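Local coordinates for ESX-1 secretion system protein EccA1 (Mycobacterium tuberculosis, PDB 4F3V) that probably hydrolyses ATP to drive export of virulence factors through the ESX-1 type VII secretion system, the part here being its N-terminal tetratricopeptide-repeat domain, at residues Ile76-Ser79 with Thr80-Ala83; Asp120-Glu123 with Ala124-Ala128; Glu232-Gln235 with Thr236-Glu240. One frame throughout, in Å; residues are numbered along the deposited sequence.

Three local contacts follow one another along the N-terminal tetratricopeptide-repeat domain of EccA1. Each joins neighbouring residues of one continuous run, so none nests within or crosses another. Interaction 1 comes first. Its turns at 76-83 close a bend between helix 69-72 and strand 84-86, against helices 2-17 and 40-48. Interaction 2 finishes helix 118-125, which packs on helices 101-115 and 134-147. Interaction 3 ends helix 224-237 and leads into helix 241-248, with helix 207-221 alongside. The nearest atoms of interactions 1 and 2 are about 17 Å apart. Interactions 2 and 3 lie on opposite sides of the centre of the chain.

Interaction 1 (Ile76-Ser79 with Thr80-Ala83); sequences ISMS and TLNA
Leu81 overlaps Ile76 through its CD1 methyl, which lies 4.0 Å from Ile76 CG2. The two side chains cross at about a right angle. The other leucine branch turns to Met78, with Leu81 CD2 4.1 Å from Met78 CE. Met78 gets there by a bent path. Its CG lies beside the backbone N (chi1 -73°), and the chain folds again at chi2 and chi3. Leu81 and Met78 are buried. Val15 of helix 2-17 meets Leu81 and Ile76, while Phe11 and Ile44 meet Met78.

The backbone turns tightly here. Thr80 N bonds to Ser77 O at 3.0 Å. Leu81 N bonds to Met78 O, and Asn82 N to Ser79 O, each at 3.1 Å. These are three consecutive i to i+3 bonds, as in overlapping turns. Asn82 then takes a left-handed backbone conformation, which ends the run. Ala83 pairs with Val98 as the chain enters the small antiparallel hairpin.

The polar side carries serine, threonine and two waters. Ser77 OG, anti to its own backbone N (chi1 172°), receives a weak bond from Ser79 N, consistent with an ST turn. One water accepts from Ser77 N at 2.8 Å and also bonds Thr80 OG1 at 3.0 Å. It links the start of the turns to the threonine three residues on. A second water donates to Met78 O at 2.7 Å and accepts from Ala83 N. Met78 O therefore takes two bonds, one from Leu81 N and one from this water.

The chemistry implies a two-sided bend. Apolar branches fix it to helices 2-17 and 40-48. On the other side the waters serve Ser77 N, Met78 O and Ala83 N, Ser77 OG weakly serves Ser79 N, and Thr80 OG1 holds the first water.

Interaction 2 (Asp120-Glu123 with Ala124-Ala128); sequences DAME and ALEAA
The Glu126 side chain passes across the oxygen end of the Met122 carbonyl. Glu126 CB is 3.6 Å from Met122 O. Glu126 CG comes closer, 3.4 Å from that same Met122 O. Glu126 CD is further off, 3.9 Å from Met122 O. At the tip, Glu126 OE2 rests 3.8 Å from the Met122 CE methyl. OE2 also forms a salt bridge with Lys141 of helix 134-147. The first torsion sets this course: CG sits beside the backbone N (chi1 -60°), and the chain runs extended from there. Met122 is bent at chi2 and chi3, which brings CE round to the carboxylate. The lysine probably offsets the cost of placing a negative charge beside the carbonyl end of a helix.

Glu126 is where helix 118-125 gives out. This short helix belongs to a tetratricopeptide-repeat domain, in which helices pack side by side. It lies against helices 101-115 and 134-147. Ala121 meets Glu112 on the first and Val144 on the second. Ala124 reaches Phe108, and Leu125 reaches Ala109 and Met140.

The last helical bonds are ordinary i to i+4 ones. Ala124 N bonds to Asp120 O, and Leu125 N to Ala121 O. Glu126 N bonds to Met122 O at 3.0 Å. Glu126 N also makes a weak bond to Glu123 O at 3.3 Å, as the chain tightens on leaving the helix. Leu125 CG is 3.4 Å from Ala121 O, while Leu125 CD1 makes a loose apolar contact with Met122 SD, 4.4 Å away.

Interaction 3 (Glu232-Gln235 with Thr236-Glu240); sequences EWLQ and TTHPE
Trp233 and Thr237 meet where helix 224-237 of the tetratricopeptide-repeat domain ends and the chain turns into helix 241-248.

Packing centres on the Trp233 indole. Thr237 lies over one face of it. Thr237 CG2 makes a CH-pi contact, 3.9 Å from the centroid of the Trp233 five-membered ring. Thr237 OG1 sits over the same ring system, toward the rim. Trp233 CH2 approaches the edge of the His238 imidazole, 4.0 Å from His238 CD2. Leu234 CD2 touches His238 CB.

Hydrogen bonds are doubled by the threonines. Thr236 N and Thr236 OG1 reach Glu232 O from opposite faces of its plane, each at 3.0 Å. Thr237 N bonds to Trp233 O at 2.9 Å. Thr237 OG1 bonds to the same Trp233 O at 2.8 Å. That hydroxyl stands between the backbone N and the carbonyl carbon (chi1 60°), facing both that oxygen and the indole. The last i to i+4 bond, His238 N to Leu234 O, is short at 2.6 Å.

A salt bridge joins Glu240 OE1 to Arg208.

Gln235 spans the turn. Gln235 NE2 lies 3.7 Å from Pro239 CB, and Gln235 OE1 accepts a nearly straight bond (166°) from Glu240 N, the N-cap residue, at 3.3 Å.

Interaction 1 (Ile76-Ser79 with Thr80-Ala83)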
loop_
_atom_site.group_PDB
_atom_site.type_symbol
_atom_site.label_atom_id
_atom_site.label_comp_id
_atom_site.label_asym_id
_atom_site.label_seq_id
_atom_site.Cartn_x
_atom_site.Cartn_y
_atom_site.Cartn_z
ATOM N N ILE A 76 0.372 -26.355 10.630
ATOM C CA ILE A 76 0.080 -25.659 9.363
ATOM C C ILE A 76 1.027 -24.484 9.232
ATOM O O ILE A 76 1.198 -23.697 10.177
ATOM C CB ILE A 76 -1.380 -25.177 9.322
ATOM C CG1 ILE A 76 -2.340 -26.384 9.254
ATOM C CG2 ILE A 76 -1.629 -24.188 8.157
ATOM C CD1 ILE A 76 -3.811 -26.015 9.368
ATOM N N SER A 77 1.689 -24.367 8.088
ATOM C CA SER A 77 2.454 -23.166 7.791
ATOM C C SER A 77 1.496 -22.016 7.403
ATOM O O SER A 77 0.562 -22.219 6.635
ATOM C CB SER A 77 3.429 -23.415 6.629
ATOM O OG SER A 77 4.008 -22.185 6.250
ATOM N N MET A 78 1.724 -20.816 7.926
ATOM C CA MET A 78 0.863 -19.673 7.590
ATOM C C MET A 78 0.895 -19.348 6.093
ATOM O O MET A 78 -0.060 -18.799 5.572
ATOM C CB MET A 78 1.193 -18.429 8.419
ATOM C CG MET A 78 0.732 -18.538 9.870
ATOM S SD MET A 78 -1.068 -18.662 10.006
ATOM C CE MET A 78 -1.442 -16.997 9.503
ATOM N N SER A 79 1.978 -19.711 5.413
ATOM C CA SER A 79 2.072 -19.496 3.968
ATOM C C SER A 79 1.030 -20.266 3.205
ATOM O O SER A 79 0.633 -19.867 2.116
ATOM C CB SER A 79 3.452 -19.889 3.461
ATOM O OG SER A 79 4.410 -19.060 4.082
ATOM N N THR A 80 0.588 -21.371 3.784
ATOM C CA THR A 80 -0.406 -22.245 3.154
ATOM C C THR A 80 -1.788 -21.564 3.096
ATOM O O THR A 80 -2.598 -21.881 2.238
ATOM C CB THR A 80 -0.442 -23.583 3.911
ATOM O OG1 THR A 80 0.839 -24.228 3.739
ATOM C CG2 THR A 80 -1.568 -24.519 3.374
ATOM N N LEU A 81 -2.058 -20.616 3.989
ATOM C CA LEU A 81 -3.304 -19.840 3.891
ATOM C C LEU A 81 -3.362 -18.947 2.642
ATOM O O LEU A 81 -4.453 -18.560 2.202
ATOM C CB LEU A 81 -3.525 -18.985 5.129
ATOM C CG LEU A 81 -4.154 -19.702 6.310
ATOM C CD1 LEU A 81 -3.207 -20.811 6.767
ATOM C CD2 LEU A 81 -4.477 -18.700 7.413
ATOM N N ASN A 82 -2.188 -18.595 2.104
ATOM C CA ASN A 82 -2.066 -17.689 0.950
ATOM C C ASN A 82 -2.764 -16.347 1.195
ATOM O O ASN A 82 -3.433 -15.818 0.313
ATOM C CB ASN A 82 -2.574 -18.323 -0.350
ATOM C CG ASN A 82 -1.739 -19.515 -0.790
ATOM O OD1 ASN A 82 -0.512 -19.435 -0.855
ATOM N ND2 ASN A 82 -2.407 -20.633 -1.103
ATOM N N ALA A 83 -2.620 -15.808 2.406
ATOM C CA ALA A 83 -3.136 -14.464 2.717
ATOM C C ALA A 83 -2.214 -13.423 2.056
ATOM O O ALA A 83 -1.004 -13.663 1.920
ATOM C CB ALA A 83 -3.221 -14.250 4.214
HETATM O O HOH W 1 1.032 -26.153 6.047
HETATM O O HOH W 2 -0.537 -16.548 4.175
#

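Interaction 2 (Asp120-Glu123 with Ala124-Ala128)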
loop_
_atom_site.group_PDB
_atom_site.type_symbol
_atom_site.label_atom_id
_atom_site.label_comp_id
_atom_site.label_asym_id
_atom_site.label_seq_id
_atom_site.Cartn_x
_atom_site.Cartn_y
_atom_site.Cartn_z
ATOM N N ASP A 120 1.970 6.556 13.675
ATOM C CA ASP A 120 1.777 5.178 14.060
ATOM C C ASP A 120 2.322 4.258 12.958
ATOM O O ASP A 120 2.959 3.255 13.257
ATOM C CB ASP A 120 0.297 4.860 14.309
ATOM C CG ASP A 120 -0.253 5.528 15.559
ATOM O OD1 ASP A 120 0.509 5.905 16.463
ATOM O OD2 ASP A 120 -1.480 5.659 15.640
ATOM N N ALA A 121 2.062 4.618 11.702
ATOM C CA ALA A 121 2.566 3.848 10.550
ATOM C C ALA A 121 4.094 3.794 10.603
ATOM O O ALA A 121 4.674 2.723 10.483
ATOM C CB ALA A 121 2.092 4.439 9.215
ATOM N N MET A 122 4.722 4.952 10.788
ATOM C CA MET A 122 6.201 5.054 10.834
ATOM C C MET A 122 6.787 4.294 12.003
ATOM O O MET A 122 7.785 3.599 11.870
ATOM C CB MET A 122 6.651 6.521 10.946
ATOM C CG MET A 122 6.408 7.339 9.693
ATOM S SD MET A 122 7.140 6.699 8.172
ATOM C CE MET A 122 8.828 6.931 8.679
ATOM N N GLU A 123 6.147 4.423 13.160
ATOM C CA GLU A 123 6.592 3.708 14.337
ATOM C C GLU A 123 6.570 2.185 14.116
ATOM O O GLU A 123 7.477 1.515 14.538
ATOM C CB GLU A 123 5.744 4.105 15.536
ATOM C CG GLU A 123 6.148 3.445 16.824
ATOM C CD GLU A 123 5.290 3.888 18.011
ATOM O OE1 GLU A 123 4.749 5.029 18.010
ATOM O OE2 GLU A 123 5.163 3.086 18.946
ATOM N N ALA A 124 5.524 1.662 13.469
ATOM C CA ALA A 124 5.453 0.229 13.162
ATOM C C ALA A 124 6.584 -0.146 12.216
ATOM O O ALA A 124 7.228 -1.163 12.405
ATOM C CB ALA A 124 4.096 -0.151 12.554
ATOM N N LEU A 125 6.859 0.700 11.232
ATOM C CA LEU A 125 7.932 0.416 10.261
ATOM C C LEU A 125 9.314 0.338 10.920
ATOM O O LEU A 125 10.155 -0.444 10.493
ATOM C CB LEU A 125 7.932 1.437 9.107
ATOM C CG LEU A 125 6.745 1.315 8.118
ATOM C CD1 LEU A 125 6.787 2.466 7.106
ATOM C CD2 LEU A 125 6.698 -0.020 7.373
ATOM N N GLU A 126 9.533 1.146 11.953
ATOM C CA GLU A 126 10.816 1.245 12.622
ATOM C C GLU A 126 10.917 0.404 13.907
ATOM O O GLU A 126 11.905 0.499 14.611
ATOM C CB GLU A 126 11.095 2.730 12.928
ATOM C CG GLU A 126 11.150 3.580 11.663
ATOM C CD GLU A 126 11.394 5.056 11.928
ATOM O OE1 GLU A 126 11.349 5.482 13.102
ATOM O OE2 GLU A 126 11.637 5.790 10.937
ATOM N N ALA A 127 9.907 -0.410 14.200
ATOM C CA ALA A 127 9.858 -1.171 15.454
ATOM C C ALA A 127 10.850 -2.322 15.510
ATOM O O ALA A 127 11.127 -2.807 16.599
ATOM C CB ALA A 127 8.457 -1.696 15.750
ATOM N N ALA A 128 11.388 -2.764 14.371
ATOM C CA ALA A 128 12.376 -3.857 14.377
ATOM C C ALA A 128 13.313 -3.741 13.175
ATOM O O ALA A 128 12.974 -3.118 12.191
ATOM C CB ALA A 128 11.691 -5.244 14.376
#

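Interaction 3 (Glu232-Gln235 with Thr236-Glu240)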
loop_
_atom_site.group_PDB
_atom_site.type_symbol
_atom_site.label_atom_id
_atom_site.label_comp_id
_atom_site.label_asym_id
_atom_site.label_seq_id
_atom_site.Cartn_x
_atom_site.Cartn_y
_atom_site.Cartn_z
ATOM N N GLU A 232 -8.363 10.084 -22.253
ATOM C CA GLU A 232 -9.224 9.183 -23.040
ATOM C C GLU A 232 -8.827 7.726 -22.850
ATOM O O GLU A 232 -9.686 6.841 -22.725
ATOM C CB GLU A 232 -9.210 9.552 -24.545
ATOM C CG GLU A 232 -9.851 10.895 -24.844
ATOM C CD GLU A 232 -9.770 11.361 -26.299
ATOM O OE1 GLU A 232 -8.960 10.836 -27.087
ATOM O OE2 GLU A 232 -10.538 12.289 -26.645
ATOM N N TRP A 233 -7.527 7.469 -22.815
ATOM C CA TRP A 233 -7.045 6.118 -22.551
ATOM C C TRP A 233 -7.507 5.656 -21.180
ATOM O O TRP A 233 -7.993 4.523 -21.017
ATOM C CB TRP A 233 -5.534 6.063 -22.672
ATOM C CG TRP A 233 -5.005 4.720 -22.346
ATOM C CD1 TRP A 233 -4.882 3.644 -23.199
ATOM C CD2 TRP A 233 -4.562 4.231 -21.041
ATOM N NE1 TRP A 233 -4.378 2.564 -22.541
ATOM C CE2 TRP A 233 -4.175 2.851 -21.241
ATOM C CE3 TRP A 233 -4.412 4.800 -19.778
ATOM C CZ2 TRP A 233 -3.692 2.072 -20.213
ATOM C CZ3 TRP A 233 -3.924 4.001 -18.743
ATOM C CH2 TRP A 233 -3.582 2.676 -18.956
ATOM N N LEU A 234 -7.383 6.533 -20.183
ATOM C CA LEU A 234 -7.818 6.208 -18.808
ATOM C C LEU A 234 -9.310 5.951 -18.714
ATOM O O LEU A 234 -9.718 4.991 -18.070
ATOM C CB LEU A 234 -7.466 7.315 -17.820
ATOM C CG LEU A 234 -6.179 7.204 -17.024
ATOM C CD1 LEU A 234 -6.075 8.463 -16.139
ATOM C CD2 LEU A 234 -6.099 5.915 -16.160
ATOM N N GLN A 235 -10.128 6.789 -19.355
ATOM C CA GLN A 235 -11.573 6.610 -19.279
ATOM C C GLN A 235 -11.976 5.302 -19.960
ATOM O O GLN A 235 -12.947 4.663 -19.545
ATOM C CB GLN A 235 -12.339 7.818 -19.871
ATOM C CG GLN A 235 -13.848 7.906 -19.548
ATOM C CD GLN A 235 -14.233 7.816 -18.046
ATOM O OE1 GLN A 235 -13.408 8.003 -17.119
ATOM N NE2 GLN A 235 -15.518 7.524 -17.806
ATOM N N THR A 236 -11.216 4.877 -20.970
ATOM C CA THR A 236 -11.492 3.594 -21.619
ATOM C C THR A 236 -11.082 2.411 -20.769
ATOM O O THR A 236 -11.817 1.447 -20.682
ATOM C CB THR A 236 -10.800 3.469 -22.979
ATOM O OG1 THR A 236 -11.273 4.505 -23.827
ATOM C CG2 THR A 236 -11.087 2.132 -23.598
ATOM N N THR A 237 -9.925 2.499 -20.123
ATOM C CA THR A 237 -9.320 1.368 -19.455
ATOM C C THR A 237 -9.556 1.336 -17.935
ATOM O O THR A 237 -9.582 0.270 -17.353
ATOM C CB THR A 237 -7.788 1.323 -19.707
ATOM O OG1 THR A 237 -7.168 2.520 -19.202
ATOM C CG2 THR A 237 -7.479 1.153 -21.215
ATOM N N HIS A 238 -9.681 2.501 -17.307
ATOM C CA HIS A 238 -9.835 2.604 -15.853
ATOM C C HIS A 238 -10.743 3.763 -15.542
ATOM O O HIS A 238 -10.316 4.757 -14.947
ATOM C CB HIS A 238 -8.468 2.788 -15.192
ATOM C CG HIS A 238 -7.486 1.653 -15.468
ATOM N ND1 HIS A 238 -7.551 0.467 -14.838
ATOM C CD2 HIS A 238 -6.396 1.569 -16.350
ATOM C CE1 HIS A 238 -6.557 -0.337 -15.281
ATOM N NE2 HIS A 238 -5.852 0.341 -16.206
ATOM N N PRO A 239 -12.019 3.665 -15.955
ATOM C CA PRO A 239 -12.933 4.794 -15.830
ATOM C C PRO A 239 -13.181 5.234 -14.392
ATOM O O PRO A 239 -13.259 4.402 -13.483
ATOM C CB PRO A 239 -14.226 4.288 -16.478
ATOM C CG PRO A 239 -14.141 2.810 -16.409
ATOM C CD PRO A 239 -12.681 2.480 -16.518
ATOM N N GLU A 240 -13.320 6.540 -14.212
ATOM C CA GLU A 240 -13.406 7.129 -12.902
ATOM C C GLU A 240 -14.055 8.492 -13.025
ATOM O O GLU A 240 -13.754 9.213 -13.968
ATOM C CB GLU A 240 -12.000 7.355 -12.395
ATOM C CG GLU A 240 -11.750 6.851 -11.033
ATOM C CD GLU A 240 -10.476 7.427 -10.506
ATOM O OE1 GLU A 240 -9.383 7.097 -11.019
ATOM O OE2 GLU A 240 -10.600 8.220 -9.574
#